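Local coordinates for monosaccharide ABC transporter substrate-binding protein, CUT2 family (Bradyrhizobium sp., PDB 4YHS), which probably binds a sugar or related solute outside the inner membrane and delivers it to an ABC transporter of the CUT2 family, at residues Y49-K54 against S84-V89; A249-T254 against A275-P280. All coordinates share one frame; numbering follows the deposited sequence.

Contact 1 comes first along the chain and closes before contact 2 opens; their centres are about 31 Å apart, on opposite sides of the chain's centre, and their nearest atoms about 19 Å apart. They share no strand or helix. Contact 1 (49-54 with 84-89) lies toward the periphery, where the loop leading from strand 43-49 to strand 60-65 meets the end of helix 71-87, beside the mixed sheet. Contact 2 (249-254 with 275-280) is buried at the ends of two neighbouring strands of the four-stranded parallel sheet, next to a bound bis-tris molecule. Two separate sheets fit the two-lobed periplasmic binding protein fold, with contact 2 beside the probable solute pocket and contact 1 far from it.

Contact 1 of 2, residues Y49-K54 against S84-V89; sequences YVPLEK and SKRLGV
Arg86 and Lys54 each reach across to a backbone carbonyl of the other segment. Arg86 NH1 binds Leu52 O at 2.8 Å, the oxygen lying at the guanidinium edge and the N-H pointing fairly straight at it (161°). Arg86 NH2 adds a weak bond of 3.2 Å to Leu52 O, so one carbonyl is gripped twice. In return Lys54, its chain bent at chi2 (-67°), swings back over the helix end, and NZ reaches Arg86 O at 3.0 Å from above the carbonyl plane.

Packing fills in around these bonds: Pro51 CG lies 3.4 Å from Arg86 NH1, the ring crossing the arginine chain at about a right angle, and the apolar pair is Leu87 CD2 with Leu52 CB at 4.1 Å. A methionine in place of Arg86 would probably leave Leu52 O without either guanidinium donor, Glu83 without its salt-bridge partner and the loop less firmly held.

Gly88, with positive phi, is the C-prime residue of a Schellman motif, with Val89 N bonded to Ser84 O at 2.9 Å. The end of helix 71-87 lies against the loop between strands 43-49 and 60-65; helix 299-314 packs against Leu52 and binds its N through Asp308.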
# COMPACT_ATOMS: atom_id res chain seq x y z
N TYR A 49 -0.98 0.41 17.19
CA TYR A 49 -0.51 1.77 16.98
C TYR A 49 -1.50 2.71 17.65
O TYR A 49 -2.69 2.67 17.36
CB TYR A 49 -0.38 2.14 15.50
CG TYR A 49 0.34 3.46 15.36
CD1 TYR A 49 -0.36 4.66 15.45
CD2 TYR A 49 1.70 3.51 15.23
CE1 TYR A 49 0.31 5.87 15.39
CE2 TYR A 49 2.38 4.71 15.16
CZ TYR A 49 1.69 5.89 15.24
OH TYR A 49 2.38 7.09 15.19
N VAL A 50 -0.98 3.53 18.56
CA VAL A 50 -1.76 4.54 19.25
C VAL A 50 -1.24 5.94 18.98
O VAL A 50 -0.13 6.28 19.37
CB VAL A 50 -1.74 4.29 20.78
CG1 VAL A 50 -2.63 5.28 21.48
CG2 VAL A 50 -2.20 2.87 21.07
N PRO A 51 -2.05 6.78 18.32
CA PRO A 51 -1.59 8.15 18.09
C PRO A 51 -1.85 9.05 19.29
O PRO A 51 -2.47 8.62 20.30
CB PRO A 51 -2.43 8.58 16.89
CG PRO A 51 -3.75 7.93 17.16
CD PRO A 51 -3.41 6.59 17.80
N LEU A 52 -1.34 10.28 19.21
CA LEU A 52 -1.64 11.30 20.20
C LEU A 52 -3.10 11.71 20.13
O LEU A 52 -3.73 11.61 19.07
CB LEU A 52 -0.76 12.54 19.99
CG LEU A 52 0.75 12.37 20.12
CD1 LEU A 52 1.46 13.66 19.69
CD2 LEU A 52 1.17 11.98 21.54
N GLU A 53 -3.64 12.16 21.27
CA GLU A 53 -4.98 12.73 21.29
C GLU A 53 -5.05 14.07 20.57
O GLU A 53 -5.99 14.31 19.80
CB GLU A 53 -5.47 12.88 22.75
CG GLU A 53 -5.91 11.56 23.36
CD GLU A 53 -7.01 10.89 22.53
OE1 GLU A 53 -8.15 11.40 22.55
OE2 GLU A 53 -6.73 9.87 21.85
N LYS A 54 -4.06 14.92 20.80
CA LYS A 54 -3.99 16.25 20.20
C LYS A 54 -2.55 16.71 20.09
O LYS A 54 -1.70 16.30 20.88
CB LYS A 54 -4.76 17.28 21.05
CG LYS A 54 -6.26 17.40 20.73
CD LYS A 54 -6.51 17.98 19.35
CE LYS A 54 -7.99 18.20 19.10
NZ LYS A 54 -8.21 18.86 17.79
N SER A 84 -4.38 15.26 10.22
CA SER A 84 -3.98 16.64 10.54
C SER A 84 -5.14 17.42 11.20
O SER A 84 -4.94 18.12 12.19
CB SER A 84 -3.48 17.34 9.28
OG SER A 84 -2.30 16.71 8.77
N LYS A 85 -6.35 17.30 10.66
CA LYS A 85 -7.53 17.90 11.28
C LYS A 85 -7.76 17.39 12.71
O LYS A 85 -8.00 18.18 13.62
CB LYS A 85 -8.78 17.63 10.45
CG LYS A 85 -9.32 18.83 9.68
CD LYS A 85 -10.75 18.57 9.17
CE LYS A 85 -10.80 17.38 8.20
NZ LYS A 85 -12.15 17.14 7.59
N ARG A 86 -7.66 16.07 12.91
CA ARG A 86 -7.95 15.47 14.22
C ARG A 86 -6.98 15.99 15.27
O ARG A 86 -7.38 16.31 16.39
CB ARG A 86 -7.84 13.94 14.15
CG ARG A 86 -8.40 13.24 15.38
CD ARG A 86 -8.21 11.74 15.30
NE ARG A 86 -6.79 11.38 15.42
CZ ARG A 86 -6.09 11.43 16.55
NH1 ARG A 86 -4.81 11.09 16.55
NH2 ARG A 86 -6.66 11.82 17.68
N LEU A 87 -5.72 16.10 14.88
CA LEU A 87 -4.65 16.50 15.83
C LEU A 87 -4.58 18.00 16.01
O LEU A 87 -4.00 18.48 16.99
CB LEU A 87 -3.28 15.98 15.35
CG LEU A 87 -3.05 14.47 15.52
CD1 LEU A 87 -1.72 14.05 14.88
CD2 LEU A 87 -3.11 14.07 16.98
N GLY A 88 -5.20 18.74 15.11
CA GLY A 88 -5.15 20.20 15.18
C GLY A 88 -3.93 20.84 14.53
O GLY A 88 -3.47 21.89 14.99
N VAL A 89 -3.42 20.25 13.45
CA VAL A 89 -2.20 20.79 12.85
C VAL A 89 -2.53 21.24 11.43
O VAL A 89 -3.60 20.94 10.92
CB VAL A 89 -1.04 19.76 12.88
CG1 VAL A 89 -0.64 19.48 14.33
CG2 VAL A 89 -1.39 18.47 12.13

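Contact 2 of 2, residues A249-T254 against A275-P280; sequences AGTAVT and AFYMTP
Ala275 ends its strand beside Gly250, paired in parallel, and its CA lies 3.1 Å from Gly250 O in a CA-H...O contact; its methyl packs on Ala252 CA at 3.7 Å. The same carbonyl accepts a hydrogen bond from Phe276 N at 3.0 Å, the donor tilted 23° from the carbonyl plane. With chi1 at 63°, Phe276 CG sits between the backbone N and the carbonyl carbon, which lays CD2 and CE2 along the Gly250-Thr251 peptide and brings CE2 within 4.0 Å of Thr251 CG2. Tyr277 follows with CD2 over one face of the Phe276 ring. Against its own ring, Ala252 CB makes a CH-pi contact over one face, 3.9 Å from the centroid, and Ala252 N lies over the same face, while Thr251 CB lies 3.7 Å from Tyr277 OH. Thr279 CG2 presses against Ala252 CB at 3.5 Å, tighter than usual, so this methyl sits in the corner formed by the tyrosine ring and the threonine. Thr279 OG1 turns to Glu256 and caps Val282 N at the start of helix 280-287.

Thr251 is the N-cap residue of helix 252-264. Strand ends of a parallel sheet running into helix N-termini are characteristic of the alpha/beta lobes of periplasmic binding proteins, whose solute cleft lies at the carboxyl ends of the strands; consistent with this, the Tyr277 side chain comes within about 3 Å of bound bis-tris.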
# COMPACT_ATOMS: atom_id res chain seq x y z
N ALA A 249 -4.66 -15.16 -10.02
CA ALA A 249 -4.19 -14.21 -9.03
C ALA A 249 -3.13 -13.33 -9.63
O ALA A 249 -2.32 -13.78 -10.43
CB ALA A 249 -3.63 -14.91 -7.81
N GLY A 250 -3.12 -12.07 -9.20
CA GLY A 250 -2.08 -11.17 -9.68
C GLY A 250 -2.38 -9.73 -9.34
O GLY A 250 -2.94 -9.46 -8.28
N THR A 251 -2.02 -8.79 -10.22
CA THR A 251 -2.25 -7.40 -9.88
C THR A 251 -3.75 -7.11 -9.79
O THR A 251 -4.60 -7.86 -10.32
CB THR A 251 -1.65 -6.42 -10.90
OG1 THR A 251 -2.43 -6.44 -12.09
CG2 THR A 251 -0.17 -6.77 -11.23
N ALA A 252 -4.07 -6.00 -9.14
CA ALA A 252 -5.47 -5.56 -9.08
C ALA A 252 -6.01 -5.35 -10.48
O ALA A 252 -7.17 -5.67 -10.76
CB ALA A 252 -5.58 -4.28 -8.25
N VAL A 253 -5.19 -4.81 -11.36
CA VAL A 253 -5.59 -4.63 -12.76
C VAL A 253 -6.01 -5.97 -13.38
O VAL A 253 -7.00 -6.06 -14.13
CB VAL A 253 -4.44 -4.00 -13.57
CG1 VAL A 253 -4.81 -3.91 -15.05
CG2 VAL A 253 -4.14 -2.62 -13.00
N THR A 254 -5.23 -7.00 -13.09
CA THR A 254 -5.49 -8.35 -13.59
C THR A 254 -6.83 -8.89 -13.08
O THR A 254 -7.66 -9.41 -13.84
CB THR A 254 -4.39 -9.33 -13.14
OG1 THR A 254 -3.08 -8.78 -13.37
CG2 THR A 254 -4.50 -10.63 -13.91
N ALA A 275 -6.36 -10.53 -6.04
CA ALA A 275 -5.35 -9.53 -6.30
C ALA A 275 -4.38 -9.52 -5.11
O ALA A 275 -4.77 -9.93 -4.00
CB ALA A 275 -5.98 -8.14 -6.51
N PHE A 276 -3.14 -9.07 -5.31
CA PHE A 276 -2.22 -8.94 -4.16
C PHE A 276 -2.11 -7.49 -3.67
O PHE A 276 -1.25 -7.17 -2.85
CB PHE A 276 -0.82 -9.52 -4.45
CG PHE A 276 -0.04 -8.84 -5.55
CD1 PHE A 276 0.81 -7.77 -5.27
CD2 PHE A 276 -0.09 -9.33 -6.85
CE1 PHE A 276 1.57 -7.17 -6.29
CE2 PHE A 276 0.67 -8.76 -7.85
CZ PHE A 276 1.49 -7.67 -7.58
N TYR A 277 -3.06 -6.67 -4.09
CA TYR A 277 -3.19 -5.33 -3.50
C TYR A 277 -4.61 -4.77 -3.75
O TYR A 277 -5.43 -5.37 -4.47
CB TYR A 277 -2.06 -4.39 -4.01
CG TYR A 277 -2.04 -4.03 -5.48
CD1 TYR A 277 -2.72 -2.91 -5.95
CD2 TYR A 277 -1.31 -4.78 -6.39
CE1 TYR A 277 -2.70 -2.57 -7.28
CE2 TYR A 277 -1.30 -4.46 -7.73
CZ TYR A 277 -1.98 -3.35 -8.17
OH TYR A 277 -1.98 -3.02 -9.51
N MSE A 278 -4.93 -3.65 -3.09
CA MSE A 278 -6.31 -3.17 -3.01
C MSE A 278 -6.56 -1.92 -3.85
O MSE A 278 -5.73 -1.00 -3.85
CB MSE A 278 -6.66 -2.86 -1.55
CG MSE A 278 -8.08 -2.38 -1.32
SE MSE A 278 -9.42 -3.77 -1.79
CE MSE A 278 -8.90 -5.16 -0.53
N THR A 279 -7.70 -1.91 -4.54
CA THR A 279 -8.17 -0.77 -5.36
C THR A 279 -9.67 -0.69 -5.21
O THR A 279 -10.28 -1.66 -4.77
CB THR A 279 -7.89 -0.94 -6.83
OG1 THR A 279 -8.62 -2.07 -7.31
CG2 THR A 279 -6.39 -1.12 -7.12
N PRO A 280 -10.28 0.44 -5.58
CA PRO A 280 -11.75 0.47 -5.52
C PRO A 280 -12.42 -0.62 -6.39
O PRO A 280 -13.43 -1.18 -5.96
CB PRO A 280 -12.09 1.89 -6.01
CG PRO A 280 -10.91 2.70 -5.58
CD PRO A 280 -9.72 1.78 -5.84